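Local coordinates for protein arylmalonate decarboxylase (Bordetella bronchiseptica, PDB 3IXL) that catalyses the enantioselective decarboxylation of 2-aryl-2-methylmalonates to 2-arylpropionates, with uptake of a proton and release of carbon dioxide, at residues A[58-63]-A[94-99]; A[6-11]-A[30-35]. The protein carries 2 engineered substitutions. One frame throughout, in Å; residues are numbered along the deposited sequence.

Overall arrangement
Both contacts belong to the same half of the chain, the one built on the parallel sheet of strands 33-37, 8-13, 67-72 and 101-103, and they illustrate how chemistry follows place in an alpha/beta fold. Interaction 2, partly buried, lies within the sheet: backbone hydrogen bonds tie its edge strand to the next one in, and apolar side chains pack beside them. Interaction 1, at the surface, sets helix 55-64 against the end of helix 83-97 through methyl and methylene contacts, an arginine plane and a water. Their centres are 14 Å apart, and Leu62 of helix 55-64 links the two regions: Leu62 CD2 lies 3.9 Å from Ile34 CG1, where the helix covers the strands.

Interaction 1. Residues A[58-63]-A[94-99]; sequences HARRLQ and REATGL
Helix-to-helix packing on the outside of an alpha/beta sheet brings Ala59, Arg60 and Gln63 of helix 55-64 against Ala96 and Thr97, at the end of helix 83-97, and Leu99 just beyond. The methyl CG2 of Thr97 sits at the middle, 3.4 Å from the carbonyl O of Ala59 and 3.8 Å from Ala59 CB. Thr97 OG1, between the backbone N and the carbonyl carbon (chi1 60°), accepts from Leu99 N in an ST turn and also bonds to Met93 O, which leaves the methyl to meet the other helix. Arg60 runs extended from CG to NE and lays its guanidinium across Ala96: the carbonyl O of Ala96 stands 3.1 Å above the plane, displaced toward the rim, while Ala96 CB comes 3.7 Å from Arg60 NE. NH1 approaches that oxygen at too poor an angle to bond. Gln63 brings CG to 3.4 Å from Thr97 O and crosses Leu99 at about a right angle, touching Leu99 CD1. A water donates to Gln63 OE1 and, weakly, to Ala96 O. Beneath the pair lies the sheet: Ala59 touches Ile12 of strand 8-13, and Leu99 reaches Val70 of strand 67-72.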
# COMPACT_ATOMS: atom_id res chain seq x y z
N HIS A 58 -11.99 4.59 -13.41
CA HIS A 58 -10.55 4.69 -13.60
C HIS A 58 -9.95 3.35 -14.01
O HIS A 58 -9.05 3.29 -14.85
CB HIS A 58 -9.86 5.25 -12.35
CG HIS A 58 -10.03 6.73 -12.19
ND1 HIS A 58 -9.19 7.64 -12.80
CD2 HIS A 58 -10.95 7.45 -11.51
CE1 HIS A 58 -9.58 8.86 -12.49
NE2 HIS A 58 -10.64 8.78 -11.72
N ALA A 59 -10.46 2.26 -13.42
CA ALA A 59 -10.05 0.92 -13.84
C ALA A 59 -10.31 0.68 -15.34
O ALA A 59 -9.45 0.16 -16.05
CB ALA A 59 -10.75 -0.15 -12.98
N ARG A 60 -11.50 1.07 -15.80
CA ARG A 60 -11.88 0.95 -17.20
C ARG A 60 -10.96 1.78 -18.10
O ARG A 60 -10.57 1.32 -19.18
CB ARG A 60 -13.33 1.37 -17.40
CG ARG A 60 -14.38 0.42 -16.84
CD ARG A 60 -15.77 0.95 -17.18
NE ARG A 60 -16.87 0.15 -16.64
CZ ARG A 60 -17.41 -0.90 -17.26
NH1 ARG A 60 -16.97 -1.29 -18.45
NH2 ARG A 60 -18.41 -1.56 -16.68
N ARG A 61 -10.61 3.00 -17.67
CA ARG A 61 -9.69 3.82 -18.45
C ARG A 61 -8.36 3.10 -18.64
O ARG A 61 -7.83 3.01 -19.75
CB ARG A 61 -9.44 5.20 -17.83
CG ARG A 61 -8.46 6.02 -18.68
CD ARG A 61 -7.86 7.19 -17.97
NE ARG A 61 -6.76 7.75 -18.76
CZ ARG A 61 -5.76 8.48 -18.26
NH1 ARG A 61 -5.71 8.73 -16.96
NH2 ARG A 61 -4.80 8.94 -19.06
N LEU A 62 -7.82 2.58 -17.54
CA LEU A 62 -6.55 1.86 -17.61
C LEU A 62 -6.63 0.62 -18.50
O LEU A 62 -5.68 0.30 -19.22
CB LEU A 62 -6.06 1.51 -16.19
CG LEU A 62 -5.68 2.73 -15.34
CD1 LEU A 62 -5.70 2.36 -13.86
CD2 LEU A 62 -4.33 3.31 -15.74
N GLN A 63 -7.76 -0.09 -18.45
CA GLN A 63 -7.99 -1.21 -19.35
C GLN A 63 -7.92 -0.77 -20.81
O GLN A 63 -7.26 -1.41 -21.62
CB GLN A 63 -9.33 -1.89 -19.05
CG GLN A 63 -9.60 -3.15 -19.89
CD GLN A 63 -10.27 -2.86 -21.22
OE1 GLN A 63 -11.04 -1.91 -21.35
NE2 GLN A 63 -9.97 -3.68 -22.22
N ARG A 94 -12.72 -5.93 -11.49
CA ARG A 94 -12.47 -7.04 -12.41
C ARG A 94 -13.62 -7.21 -13.41
O ARG A 94 -13.38 -7.40 -14.60
CB ARG A 94 -12.21 -8.34 -11.64
CG ARG A 94 -11.86 -9.48 -12.55
CD ARG A 94 -10.67 -10.29 -12.08
NE ARG A 94 -11.01 -11.33 -11.12
CZ ARG A 94 -10.83 -12.64 -11.32
NH1 ARG A 94 -10.31 -13.11 -12.45
NH2 ARG A 94 -11.18 -13.49 -10.37
N GLU A 95 -14.85 -7.12 -12.93
CA GLU A 95 -16.01 -7.27 -13.82
C GLU A 95 -16.12 -6.12 -14.82
O GLU A 95 -16.64 -6.31 -15.92
CB GLU A 95 -17.31 -7.47 -13.01
CG GLU A 95 -17.35 -8.82 -12.28
CD GLU A 95 -18.70 -9.13 -11.60
OE1 GLU A 95 -19.71 -8.50 -11.94
OE2 GLU A 95 -18.73 -10.04 -10.73
N ALA A 96 -15.60 -4.95 -14.45
CA ALA A 96 -15.59 -3.78 -15.32
C ALA A 96 -14.52 -3.85 -16.40
O ALA A 96 -14.66 -3.20 -17.44
CB ALA A 96 -15.42 -2.52 -14.51
N THR A 97 -13.46 -4.61 -16.17
CA THR A 97 -12.26 -4.57 -17.03
C THR A 97 -11.92 -5.90 -17.70
O THR A 97 -11.27 -5.92 -18.75
CB THR A 97 -11.02 -4.15 -16.23
OG1 THR A 97 -10.80 -5.09 -15.16
CG2 THR A 97 -11.20 -2.76 -15.66
N GLY A 98 -12.33 -7.00 -17.08
CA GLY A 98 -11.87 -8.32 -17.51
C GLY A 98 -10.41 -8.60 -17.18
O GLY A 98 -9.83 -9.54 -17.72
N LEU A 99 -9.83 -7.79 -16.30
CA LEU A 99 -8.41 -7.87 -15.98
C LEU A 99 -8.17 -8.32 -14.55
O LEU A 99 -9.02 -8.11 -13.70
CB LEU A 99 -7.76 -6.49 -16.11
CG LEU A 99 -7.68 -5.82 -17.49
CD1 LEU A 99 -7.01 -4.46 -17.34
CD2 LEU A 99 -6.92 -6.71 -18.49
O HOH W 1 -13.48 -1.06 -19.75

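Interaction 2. Residues A[6-11]-A[30-35]; sequences TPTIGM and DLPFIA
A beta-alpha-beta unit, strand 8-13, helix 23-27 and strand 33-37, places Ile9, Gly10 and Met11 in parallel register with Phe33, Ile34 and Ala35. Strand 33-37 is one of the two outermost strands of the four-stranded parallel sheet within this chain, and the two short segments are turned 28° from each other. As parallel pairing requires, the bonds of the inner strand alternate between its neighbours. Ile9 N gives a nearly straight bond to Pro32 O (3.1 Å, 172°), Ile9 O accepts from Ile34 N at 2.9 Å, and Met11 N donates to Ile34 O at 2.8 Å, this last bond more bent at its hydrogen but in the plane of the carbonyl. Gly10 turns to Val69 and Ser71 of strand 67-72. CA-H...O contacts supplement the pairing, among them Gly10 CA to Ile34 O.

On one face, Ile9 and Phe33 lie side by side and point the same way, with Ile9 CB 3.7 Å from Phe33 CD2 and Ile9 CD1 near Phe33 CE2. Met11, extended beyond CG, crosses the same ring obliquely in a Met-aromatic contact, with Met11 SD 5.1 Å from the ring centroid and Met11 CE close to Phe33 CD2. Phe216 of helix 211-222 closes over this cluster, meeting the Phe33 ring edge-to-face and touching Met11, which also reaches Met73 of the phenylacetate pocket. On the other face, Thr8 and Ile34 cross at about a right angle. Thr8 CG2, anti to its backbone N (chi1 -61° places OG1 beside that N), meets Ile34 CG1 at 3.5 Å. Next to the bond from Ile9 N to Pro32 O, one water bridges the two segments, donating to Pro7 O and, at 3.0 Å, to Pro32 O.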
# COMPACT_ATOMS: atom_id res chain seq x y z
N THR A 6 5.68 -6.43 -23.58
CA THR A 6 5.83 -6.13 -22.13
C THR A 6 4.49 -5.68 -21.54
O THR A 6 3.92 -4.68 -22.00
CB THR A 6 6.89 -5.03 -21.87
OG1 THR A 6 8.01 -5.23 -22.74
CG2 THR A 6 7.36 -5.06 -20.42
N PRO A 7 3.97 -6.41 -20.53
CA PRO A 7 2.73 -6.02 -19.87
C PRO A 7 2.85 -4.68 -19.14
O PRO A 7 3.80 -4.45 -18.37
CB PRO A 7 2.47 -7.16 -18.87
CG PRO A 7 3.79 -7.80 -18.67
CD PRO A 7 4.52 -7.66 -19.97
N THR A 8 1.90 -3.80 -19.40
CA THR A 8 1.78 -2.53 -18.69
C THR A 8 1.01 -2.78 -17.40
O THR A 8 0.06 -3.55 -17.37
CB THR A 8 1.04 -1.52 -19.57
OG1 THR A 8 1.79 -1.31 -20.77
CG2 THR A 8 0.89 -0.22 -18.87
N ILE A 9 1.47 -2.17 -16.31
CA ILE A 9 0.76 -2.27 -15.04
C ILE A 9 0.05 -0.95 -14.77
O ILE A 9 0.70 0.10 -14.76
CB ILE A 9 1.71 -2.65 -13.89
CG1 ILE A 9 2.20 -4.09 -14.10
CG2 ILE A 9 1.02 -2.49 -12.53
CD1 ILE A 9 3.35 -4.50 -13.22
N GLY A 10 -1.26 -1.01 -14.57
CA GLY A 10 -2.05 0.19 -14.36
C GLY A 10 -2.31 0.45 -12.89
O GLY A 10 -2.58 -0.49 -12.12
N MET A 11 -2.26 1.72 -12.50
CA MET A 11 -2.43 2.12 -11.09
C MET A 11 -3.41 3.26 -10.94
O MET A 11 -3.27 4.28 -11.60
CB MET A 11 -1.07 2.49 -10.50
CG MET A 11 -0.18 1.27 -10.39
SD MET A 11 1.42 1.60 -9.64
CE MET A 11 1.86 -0.08 -9.16
N ASP A 30 12.79 -1.24 -15.02
CA ASP A 30 12.57 -1.72 -16.39
C ASP A 30 11.14 -2.19 -16.67
O ASP A 30 10.87 -2.80 -17.71
CB ASP A 30 13.63 -2.75 -16.76
CG ASP A 30 15.04 -2.16 -16.74
OD1 ASP A 30 15.19 -0.91 -16.88
OD2 ASP A 30 16.00 -2.94 -16.60
N LEU A 31 10.22 -1.89 -15.76
CA LEU A 31 8.80 -2.18 -15.97
C LEU A 31 8.01 -0.91 -16.26
O LEU A 31 8.27 0.12 -15.64
CB LEU A 31 8.21 -2.91 -14.77
CG LEU A 31 8.76 -4.29 -14.42
CD1 LEU A 31 7.86 -4.90 -13.36
CD2 LEU A 31 8.84 -5.21 -15.63
N PRO A 32 7.06 -0.98 -17.22
CA PRO A 32 6.19 0.16 -17.50
C PRO A 32 4.97 0.23 -16.58
O PRO A 32 4.24 -0.77 -16.41
CB PRO A 32 5.75 -0.09 -18.94
CG PRO A 32 5.74 -1.60 -19.06
CD PRO A 32 6.81 -2.11 -18.13
N PHE A 33 4.75 1.39 -16.01
CA PHE A 33 3.57 1.65 -15.19
C PHE A 33 2.82 2.83 -15.76
O PHE A 33 3.43 3.79 -16.22
CB PHE A 33 3.98 1.98 -13.75
CG PHE A 33 4.68 0.86 -13.05
CD1 PHE A 33 6.08 0.79 -13.04
CD2 PHE A 33 3.96 -0.15 -12.41
CE1 PHE A 33 6.74 -0.26 -12.41
CE2 PHE A 33 4.63 -1.21 -11.77
CZ PHE A 33 6.01 -1.27 -11.78
N ILE A 34 1.49 2.75 -15.74
CA ILE A 34 0.64 3.88 -16.12
C ILE A 34 -0.33 4.13 -14.99
O ILE A 34 -0.63 3.22 -14.22
CB ILE A 34 -0.10 3.64 -17.47
CG1 ILE A 34 -0.97 2.37 -17.41
CG2 ILE A 34 0.90 3.61 -18.63
CD1 ILE A 34 -1.89 2.19 -18.63
N ALA A 35 -0.80 5.37 -14.88
CA ALA A 35 -1.61 5.74 -13.73
C ALA A 35 -2.74 6.66 -14.12
O ALA A 35 -2.71 7.31 -15.16
CB ALA A 35 -0.76 6.36 -12.62
O HOH W 2 4.83 -3.66 -16.12